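PDB 6QWT: genome polyprotein from Chicken sicinivirus JSY, which contains, in the piece crystallised here, the 3Dpol RNA-dependent RNA polymerase, which probably copies the viral RNA genome during replication. Local coordinates for residues Val387-Val399 / Glu460-Thr472. Numbering follows the deposited sequence.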
ATOM      1  N   VAL A 387     -12.991  12.467 -12.558  1.00 21.77           N
ATOM      2  CA  VAL A 387     -13.481  13.481 -13.478  1.00 25.41           C
ATOM      3  C   VAL A 387     -13.946  12.821 -14.772  1.00 22.05           C
ATOM      4  O   VAL A 387     -13.131  12.242 -15.496  1.00 22.37           O
ATOM      5  CB  VAL A 387     -12.420  14.553 -13.782  1.00 22.41           C
ATOM      6  CG1 VAL A 387     -12.958  15.550 -14.796  1.00 18.72           C
ATOM      7  CG2 VAL A 387     -11.998  15.261 -12.500  1.00 17.87           C
ATOM      8  N   PRO A 388     -15.237  12.874 -15.106  1.00 22.79           N
ATOM      9  CA  PRO A 388     -15.697  12.289 -16.376  1.00 26.41           C
ATOM     10  C   PRO A 388     -15.069  12.979 -17.580  1.00 22.48           C
ATOM     11  O   PRO A 388     -14.779  14.176 -17.561  1.00 22.01           O
ATOM     12  CB  PRO A 388     -17.215  12.511 -16.339  1.00 28.88           C
ATOM     13  CG  PRO A 388     -17.545  12.657 -14.884  1.00 23.13           C
ATOM     14  CD  PRO A 388     -16.355  13.344 -14.273  1.00 25.53           C
ATOM     15  N   ASP A 389     -14.858  12.198 -18.636  1.00 23.12           N
ATOM     16  CA  ASP A 389     -14.297  12.742 -19.865  1.00 28.79           C
ATOM     17  C   ASP A 389     -15.284  13.703 -20.520  1.00 32.14           C
ATOM     18  O   ASP A 389     -16.494  13.460 -20.538  1.00 30.60           O
ATOM     19  CB  ASP A 389     -13.936  11.605 -20.822  1.00 27.93           C
ATOM     20  CG  ASP A 389     -13.217  12.090 -22.069  1.00 32.52           C
ATOM     21  OD1 ASP A 389     -13.863  12.157 -23.136  1.00 31.22           O
ATOM     22  OD2 ASP A 389     -12.008  12.399 -21.981  1.00 28.69           O
ATOM     23  N   GLU A 390     -14.758  14.809 -21.055  1.00 31.91           N
ATOM     24  CA  GLU A 390     -15.618  15.850 -21.612  1.00 36.54           C
ATOM     25  C   GLU A 390     -16.415  15.352 -22.812  1.00 38.61           C
ATOM     26  O   GLU A 390     -17.529  15.829 -23.056  1.00 37.36           O
ATOM     27  CB  GLU A 390     -14.778  17.068 -22.006  1.00 41.82           C
ATOM     28  CG  GLU A 390     -14.745  18.169 -20.953  1.00 52.03           C
ATOM     29  CD  GLU A 390     -13.781  19.290 -21.306  1.00 57.95           C
ATOM     30  OE1 GLU A 390     -13.047  19.751 -20.405  1.00 57.67           O
ATOM     31  OE2 GLU A 390     -13.758  19.712 -22.483  1.00 57.91           O
ATOM     32  N   ARG A 391     -15.873  14.400 -23.568  1.00 36.95           N
ATOM     33  CA  ARG A 391     -16.523  13.915 -24.779  1.00 32.30           C
ATOM     34  C   ARG A 391     -17.236  12.584 -24.585  1.00 36.52           C
ATOM     35  O   ARG A 391     -18.300  12.365 -25.173  1.00 36.53           O
ATOM     36  CB  ARG A 391     -15.501  13.784 -25.911  1.00 38.23           C
ATOM     37  CG  ARG A 391     -16.086  13.238 -27.200  1.00 45.49           C
ATOM     38  CD  ARG A 391     -15.108  13.355 -28.349  1.00 52.76           C
ATOM     39  NE  ARG A 391     -15.645  12.757 -29.566  1.00 61.72           N
ATOM     40  CZ  ARG A 391     -15.030  12.782 -30.742  1.00 60.70           C
ATOM     41  NH1 ARG A 391     -13.852  13.377 -30.861  1.00 68.41           N
ATOM     42  NH2 ARG A 391     -15.591  12.208 -31.799  1.00 62.58           N
ATOM     43  N   PHE A 392     -16.671  11.686 -23.775  1.00 33.98           N
ATOM     44  CA  PHE A 392     -17.278  10.397 -23.448  1.00 31.51           C
ATOM     45  C   PHE A 392     -17.487  10.353 -21.938  1.00 33.31           C
ATOM     46  O   PHE A 392     -16.681   9.760 -21.202  1.00 26.65           O
ATOM     47  CB  PHE A 392     -16.411   9.235 -23.931  1.00 36.28           C
ATOM     48  CG  PHE A 392     -16.018   9.332 -25.378  1.00 39.68           C
ATOM     49  CD1 PHE A 392     -16.819   8.785 -26.366  1.00 40.14           C
ATOM     50  CD2 PHE A 392     -14.843   9.965 -25.752  1.00 40.23           C
ATOM     51  CE1 PHE A 392     -16.459   8.871 -27.699  1.00 41.38           C
ATOM     52  CE2 PHE A 392     -14.476  10.053 -27.083  1.00 38.57           C
ATOM     53  CZ  PHE A 392     -15.286   9.506 -28.056  1.00 41.48           C
ATOM     54  N   PRO A 393     -18.574  10.954 -21.443  1.00 30.17           N
ATOM     55  CA  PRO A 393     -18.720  11.156 -19.988  1.00 30.54           C
ATOM     56  C   PRO A 393     -18.850   9.876 -19.178  1.00 28.93           C
ATOM     57  O   PRO A 393     -18.699   9.931 -17.951  1.00 29.68           O
ATOM     58  CB  PRO A 393     -19.996  12.004 -19.875  1.00 32.24           C
ATOM     59  CG  PRO A 393     -20.238  12.546 -21.256  1.00 33.05           C
ATOM     60  CD  PRO A 393     -19.707  11.516 -22.194  1.00 32.40           C
ATOM     61  N   THR A 394     -19.139   8.734 -19.803  1.00 25.16           N
ATOM     62  CA  THR A 394     -19.226   7.498 -19.036  1.00 27.63           C
ATOM     63  C   THR A 394     -17.856   7.004 -18.593  1.00 29.01           C
ATOM     64  O   THR A 394     -17.777   6.149 -17.705  1.00 28.63           O
ATOM     65  CB  THR A 394     -19.927   6.410 -19.850  1.00 30.14           C
ATOM     66  OG1 THR A 394     -19.224   6.204 -21.079  1.00 39.49           O
ATOM     67  CG2 THR A 394     -21.367   6.810 -20.152  1.00 34.49           C
ATOM     68  N   TYR A 395     -16.784   7.521 -19.183  1.00 28.45           N
ATOM     69  CA  TYR A 395     -15.429   7.117 -18.843  1.00 27.95           C
ATOM     70  C   TYR A 395     -14.772   8.197 -17.994  1.00 25.60           C
ATOM     71  O   TYR A 395     -14.922   9.392 -18.264  1.00 23.59           O
ATOM     72  CB  TYR A 395     -14.626   6.834 -20.112  1.00 24.52           C
ATOM     73  CG  TYR A 395     -15.279   5.753 -20.939  1.00 29.01           C
ATOM     74  CD1 TYR A 395     -16.078   6.071 -22.028  1.00 34.30           C
ATOM     75  CD2 TYR A 395     -15.136   4.415 -20.599  1.00 31.55           C
ATOM     76  CE1 TYR A 395     -16.697   5.081 -22.772  1.00 35.53           C
ATOM     77  CE2 TYR A 395     -15.747   3.421 -21.334  1.00 37.27           C
ATOM     78  CZ  TYR A 395     -16.526   3.757 -22.420  1.00 40.02           C
ATOM     79  OH  TYR A 395     -17.134   2.764 -23.150  1.00 46.10           O
ATOM     80  N   ILE A 396     -14.057   7.767 -16.957  1.00 20.79           N
ATOM     81  CA  ILE A 396     -13.674   8.630 -15.847  1.00 24.32           C
ATOM     82  C   ILE A 396     -12.157   8.735 -15.789  1.00 23.18           C
ATOM     83  O   ILE A 396     -11.460   7.717 -15.713  1.00 21.63           O
ATOM     84  CB  ILE A 396     -14.233   8.103 -14.513  1.00 21.97           C
ATOM     85  CG1 ILE A 396     -15.709   7.716 -14.670  1.00 26.24           C
ATOM     86  CG2 ILE A 396     -14.056   9.141 -13.415  1.00 22.86           C
ATOM     87  CD1 ILE A 396     -16.617   8.874 -15.044  1.00 26.11           C
ATOM     88  N   HIS A 397     -11.652   9.975 -15.802  1.00 21.58           N
ATOM     89  CA  HIS A 397     -10.225  10.246 -15.693  1.00 23.64           C
ATOM     90  C   HIS A 397      -9.779  10.174 -14.233  1.00 23.58           C
ATOM     91  O   HIS A 397     -10.455  10.711 -13.351  1.00 21.09           O
ATOM     92  CB  HIS A 397      -9.889  11.634 -16.243  1.00 23.12           C
ATOM     93  CG  HIS A 397     -10.003  11.751 -17.731  1.00 26.93           C
ATOM     94  ND1 HIS A 397      -8.955  11.475 -18.583  1.00 24.02           N
ATOM     95  CD2 HIS A 397     -11.033  12.145 -18.517  1.00 24.56           C
ATOM     96  CE1 HIS A 397      -9.338  11.680 -19.831  1.00 25.90           C
ATOM     97  NE2 HIS A 397     -10.594  12.087 -19.819  1.00 30.23           N
ATOM     98  N   PRO A 398      -8.650   9.525 -13.953  1.00 21.93           N
ATOM     99  CA  PRO A 398      -7.987   9.704 -12.654  1.00 22.18           C
ATOM    100  C   PRO A 398      -7.110  10.945 -12.684  1.00 22.35           C
ATOM    101  O   PRO A 398      -6.062  10.971 -13.338  1.00 26.21           O
ATOM    102  CB  PRO A 398      -7.163   8.417 -12.508  1.00 22.57           C
ATOM    103  CG  PRO A 398      -6.865   8.003 -13.914  1.00 20.84           C
ATOM    104  CD  PRO A 398      -8.000   8.491 -14.777  1.00 21.09           C
ATOM    105  N   VAL A 399      -7.547  11.990 -11.987  1.00 22.43           N
ATOM    106  CA  VAL A 399      -6.876  13.284 -12.006  1.00 20.72           C
ATOM    107  C   VAL A 399      -6.110  13.421 -10.696  1.00 21.51           C
ATOM    108  O   VAL A 399      -6.684  13.758  -9.655  1.00 23.45           O
ATOM    109  CB  VAL A 399      -7.867  14.432 -12.214  1.00 25.88           C
ATOM    110  CG1 VAL A 399      -7.131  15.766 -12.326  1.00 18.09           C
ATOM    111  CG2 VAL A 399      -8.704  14.170 -13.458  1.00 20.62           C
ATOM    112  N   GLU A 460      -2.102  13.795 -27.713  1.00 24.69           N
ATOM    113  CA  GLU A 460      -2.947  12.951 -28.552  1.00 27.63           C
ATOM    114  C   GLU A 460      -2.611  11.476 -28.384  1.00 23.22           C
ATOM    115  O   GLU A 460      -3.501  10.622 -28.486  1.00 22.58           O
ATOM    116  CB  GLU A 460      -2.812  13.359 -30.020  1.00 26.94           C
ATOM    117  CG  GLU A 460      -3.613  14.590 -30.386  1.00 32.74           C
ATOM    118  CD  GLU A 460      -2.731  15.778 -30.698  1.00 45.40           C
ATOM    119  OE1 GLU A 460      -3.073  16.538 -31.629  1.00 49.60           O
ATOM    120  OE2 GLU A 460      -1.697  15.949 -30.013  1.00 40.89           O
ATOM    121  N   VAL A 461      -1.340  11.160 -28.134  1.00 20.76           N
ATOM    122  CA  VAL A 461      -0.946   9.774 -27.893  1.00 23.18           C
ATOM    123  C   VAL A 461      -1.510   9.286 -26.564  1.00 21.91           C
ATOM    124  O   VAL A 461      -2.055   8.179 -26.469  1.00 22.16           O
ATOM    125  CB  VAL A 461       0.588   9.638 -27.934  1.00 23.43           C
ATOM    126  CG1 VAL A 461       1.020   8.275 -27.399  1.00 18.13           C
ATOM    127  CG2 VAL A 461       1.108   9.857 -29.349  1.00 19.68           C
ATOM    128  N   LEU A 462      -1.386  10.103 -25.516  1.00 20.17           N
ATOM    129  CA  LEU A 462      -1.845   9.678 -24.198  1.00 22.14           C
ATOM    130  C   LEU A 462      -3.363   9.562 -24.153  1.00 21.40           C
ATOM    131  O   LEU A 462      -3.901   8.604 -23.586  1.00 19.60           O
ATOM    132  CB  LEU A 462      -1.344  10.649 -23.130  1.00 17.33           C
ATOM    133  CG  LEU A 462       0.179  10.686 -22.977  1.00 22.98           C
ATOM    134  CD1 LEU A 462       0.629  11.885 -22.151  1.00 16.73           C
ATOM    135  CD2 LEU A 462       0.690   9.383 -22.374  1.00 19.80           C
ATOM    136  N   GLN A 463      -4.071  10.526 -24.748  1.00 20.82           N
ATOM    137  CA  GLN A 463      -5.528  10.488 -24.712  1.00 21.73           C
ATOM    138  C   GLN A 463      -6.073   9.350 -25.564  1.00 20.29           C
ATOM    139  O   GLN A 463      -7.031   8.679 -25.165  1.00 21.67           O
ATOM    140  CB  GLN A 463      -6.107  11.830 -25.159  1.00 25.56           C
ATOM    141  CG  GLN A 463      -7.628  11.842 -25.318  1.00 26.59           C
ATOM    142  CD  GLN A 463      -8.381  11.754 -23.994  1.00 27.13           C
ATOM    143  OE1 GLN A 463      -7.782  11.616 -22.924  1.00 23.60           O
ATOM    144  NE2 GLN A 463      -9.705  11.841 -24.066  1.00 23.12           N
ATOM    145  N   TYR A 464      -5.476   9.108 -26.734  1.00 22.34           N
ATOM    146  CA  TYR A 464      -5.925   7.987 -27.553  1.00 23.02           C
ATOM    147  C   TYR A 464      -5.735   6.666 -26.820  1.00 21.48           C
ATOM    148  O   TYR A 464      -6.649   5.836 -26.762  1.00 23.63           O
ATOM    149  CB  TYR A 464      -5.180   7.946 -28.889  1.00 20.80           C
ATOM    150  CG  TYR A 464      -5.298   6.582 -29.538  1.00 24.51           C
ATOM    151  CD1 TYR A 464      -6.479   6.194 -30.163  1.00 25.05           C
ATOM    152  CD2 TYR A 464      -4.253   5.666 -29.481  1.00 21.99           C
ATOM    153  CE1 TYR A 464      -6.604   4.944 -30.733  1.00 26.10           C
ATOM    154  CE2 TYR A 464      -4.375   4.412 -30.047  1.00 22.76           C
ATOM    155  CZ  TYR A 464      -5.550   4.057 -30.672  1.00 26.01           C
ATOM    156  OH  TYR A 464      -5.673   2.807 -31.241  1.00 32.69           O
ATOM    157  N   ARG A 465      -4.541   6.445 -26.264  1.00 22.50           N
ATOM    158  CA  ARG A 465      -4.267   5.169 -25.612  1.00 26.44           C
ATOM    159  C   ARG A 465      -5.114   4.982 -24.360  1.00 25.74           C
ATOM    160  O   ARG A 465      -5.479   3.848 -24.031  1.00 27.33           O
ATOM    161  CB  ARG A 465      -2.777   5.051 -25.287  1.00 24.68           C
ATOM    162  CG  ARG A 465      -1.955   4.552 -26.469  1.00 26.64           C
ATOM    163  CD  ARG A 465      -0.531   4.198 -26.083  1.00 30.12           C
ATOM    164  NE  ARG A 465      -0.454   3.041 -25.193  1.00 35.11           N
ATOM    165  CZ  ARG A 465      -0.623   1.779 -25.578  1.00 36.60           C
ATOM    166  NH1 ARG A 465      -0.528   0.798 -24.691  1.00 36.54           N
ATOM    167  NH2 ARG A 465      -0.891   1.492 -26.846  1.00 32.47           N
ATOM    168  N   TRP A 466      -5.457   6.068 -23.663  1.00 22.95           N
ATOM    169  CA  TRP A 466      -6.359   5.941 -22.522  1.00 24.05           C
ATOM    170  C   TRP A 466      -7.748   5.509 -22.972  1.00 27.12           C
ATOM    171  O   TRP A 466      -8.332   4.577 -22.406  1.00 26.30           O
ATOM    172  CB  TRP A 466      -6.447   7.254 -21.750  1.00 18.61           C
ATOM    173  CG  TRP A 466      -7.431   7.182 -20.618  1.00 22.83           C
ATOM    174  CD1 TRP A 466      -7.256   6.546 -19.423  1.00 22.99           C
ATOM    175  CD2 TRP A 466      -8.749   7.751 -20.580  1.00 22.17           C
ATOM    176  NE1 TRP A 466      -8.377   6.689 -18.642  1.00 24.78           N
ATOM    177  CE2 TRP A 466      -9.309   7.425 -19.329  1.00 24.65           C
ATOM    178  CE3 TRP A 466      -9.508   8.504 -21.481  1.00 23.61           C
ATOM    179  CZ2 TRP A 466     -10.591   7.827 -18.956  1.00 21.93           C
ATOM    180  CZ3 TRP A 466     -10.781   8.903 -21.108  1.00 17.77           C
ATOM    181  CH2 TRP A 466     -11.309   8.564 -19.857  1.00 19.77           C
ATOM    182  N   LEU A 467      -8.297   6.186 -23.987  1.00 24.63           N
ATOM    183  CA  LEU A 467      -9.608   5.814 -24.505  1.00 28.14           C
ATOM    184  C   LEU A 467      -9.615   4.374 -25.001  1.00 28.83           C
ATOM    185  O   LEU A 467     -10.613   3.663 -24.846  1.00 32.17           O
ATOM    186  CB  LEU A 467     -10.020   6.767 -25.625  1.00 27.45           C
ATOM    187  CG  LEU A 467     -10.462   8.174 -25.219  1.00 31.09           C
ATOM    188  CD1 LEU A 467     -10.565   9.072 -26.445  1.00 30.86           C
ATOM    189  CD2 LEU A 467     -11.785   8.126 -24.472  1.00 27.17           C
ATOM    190  N   ALA A 468      -8.502   3.924 -25.584  1.00 25.70           N
ATOM    191  CA  ALA A 468      -8.432   2.562 -26.102  1.00 31.34           C
ATOM    192  C   ALA A 468      -8.506   1.539 -24.976  1.00 32.43           C
ATOM    193  O   ALA A 468      -9.227   0.539 -25.081  1.00 33.28           O
ATOM    194  CB  ALA A 468      -7.150   2.375 -26.914  1.00 27.26           C
ATOM    195  N   THR A 469      -7.765   1.761 -23.890  1.00 29.25           N
ATOM    196  CA  THR A 469      -7.745   0.760 -22.826  1.00 35.11           C
ATOM    197  C   THR A 469      -9.048   0.768 -22.030  1.00 32.71           C
ATOM    198  O   THR A 469      -9.516  -0.285 -21.577  1.00 30.77           O
ATOM    199  CB  THR A 469      -6.540   0.982 -21.907  1.00 30.20           C
ATOM    200  OG1 THR A 469      -6.695   2.215 -21.191  1.00 38.55           O
ATOM    201  CG2 THR A 469      -5.253   1.018 -22.718  1.00 37.09           C
ATOM    202  N   VAL A 470      -9.666   1.937 -21.880  1.00 31.62           N
ATOM    203  CA  VAL A 470     -10.878   2.077 -21.078  1.00 34.46           C
ATOM    204  C   VAL A 470     -12.065   1.566 -21.882  1.00 42.38           C
ATOM    205  O   VAL A 470     -13.215   1.608 -21.426  1.00 43.84           O
ATOM    206  CB  VAL A 470     -11.079   3.538 -20.627  1.00 34.54           C
ATOM    207  CG1 VAL A 470     -11.726   4.374 -21.723  1.00 33.44           C
ATOM    208  CG2 VAL A 470     -11.899   3.599 -19.350  1.00 38.20           C
ATOM    209  N   MET A 471     -11.774   1.071 -23.082  1.00 44.88           N
ATOM    210  CA  MET A 471     -12.677   0.475 -24.056  1.00 49.52           C
ATOM    211  C   MET A 471     -13.484   1.531 -24.801  1.00 50.73           C
ATOM    212  O   MET A 471     -14.341   1.155 -25.598  1.00 60.99           O
ATOM    213  CB  MET A 471     -13.646  -0.548 -23.440  1.00 50.10           C
ATOM    214  CG  MET A 471     -13.395  -1.978 -23.866  1.00 55.22           C
ATOM    215  SD  MET A 471     -11.934  -2.688 -23.092  1.00 74.53           S
ATOM    216  CE  MET A 471     -12.573  -3.070 -21.459  1.00 42.15           C
ATOM    217  N   THR A 472     -13.238   2.822 -24.570  1.00 48.22           N
ATOM    218  CA  THR A 472     -13.942   3.946 -25.212  1.00 41.10           C
ATOM    219  C   THR A 472     -15.422   3.714 -25.514  1.00 60.60           C
ATOM    220  O   THR A 472     -16.131   4.633 -25.927  1.00 69.35           O
ATOM    221  CB  THR A 472     -13.262   4.354 -26.531  1.00 43.04           C
ATOM    222  OG1 THR A 472     -13.680   5.677 -26.884  1.00 52.33           O
ATOM    223  CG2 THR A 472     -13.636   3.401 -27.662  1.00 56.89           C
TER
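Asp389 OD2 is gripped twice: Gln463 NE2 reaches it at 3.2 Å, and His397 NE2 donates to it at 2.6 Å along a nearly straight bond (170°) in the imidazole plane. The histidine N-H meets the anti lone pair of OD2, while the amide comes in on the syn side, tilted out of the carboxylate plane. OD1 accepts the N-H of Arg391, closing an Asx turn, and that of Phe392, completing an Asx motif; with the type I turn from Phe392 to Tyr395, this shapes the hairpin tip. All four bonds fix the carboxylate's rotation.

Trp466 lays its six-membered ring over one face of His397 as an offset stack, centroids 3.9 Å apart and planes at 20°. Its CG stands anti to the backbone N (chi1 177°), carrying the indole outward from the helix; CH2 then meets Tyr395 CB at 3.7 Å, and Val470 CG2 backs the opposite face. Val470 CG2 also packs against Tyr395 CD2 at 3.6 Å, and Leu467 CD2 against Phe392 CD2 at 3.8 Å.

Past the Schellman motif at Met471, Thr472 CA stands over one face of the Tyr395 ring, toward its rim. The contact joins the 384-388/396-400 hairpin, probably motif E at the palm-thumb junction as in other picornaviral polymerases, to the thumb's last helix, 459-469, with helix 212-222 alongside both: Asp213 O accepts the indole N-H of Trp466, and Thr217 OG1 bonds Ile396 N.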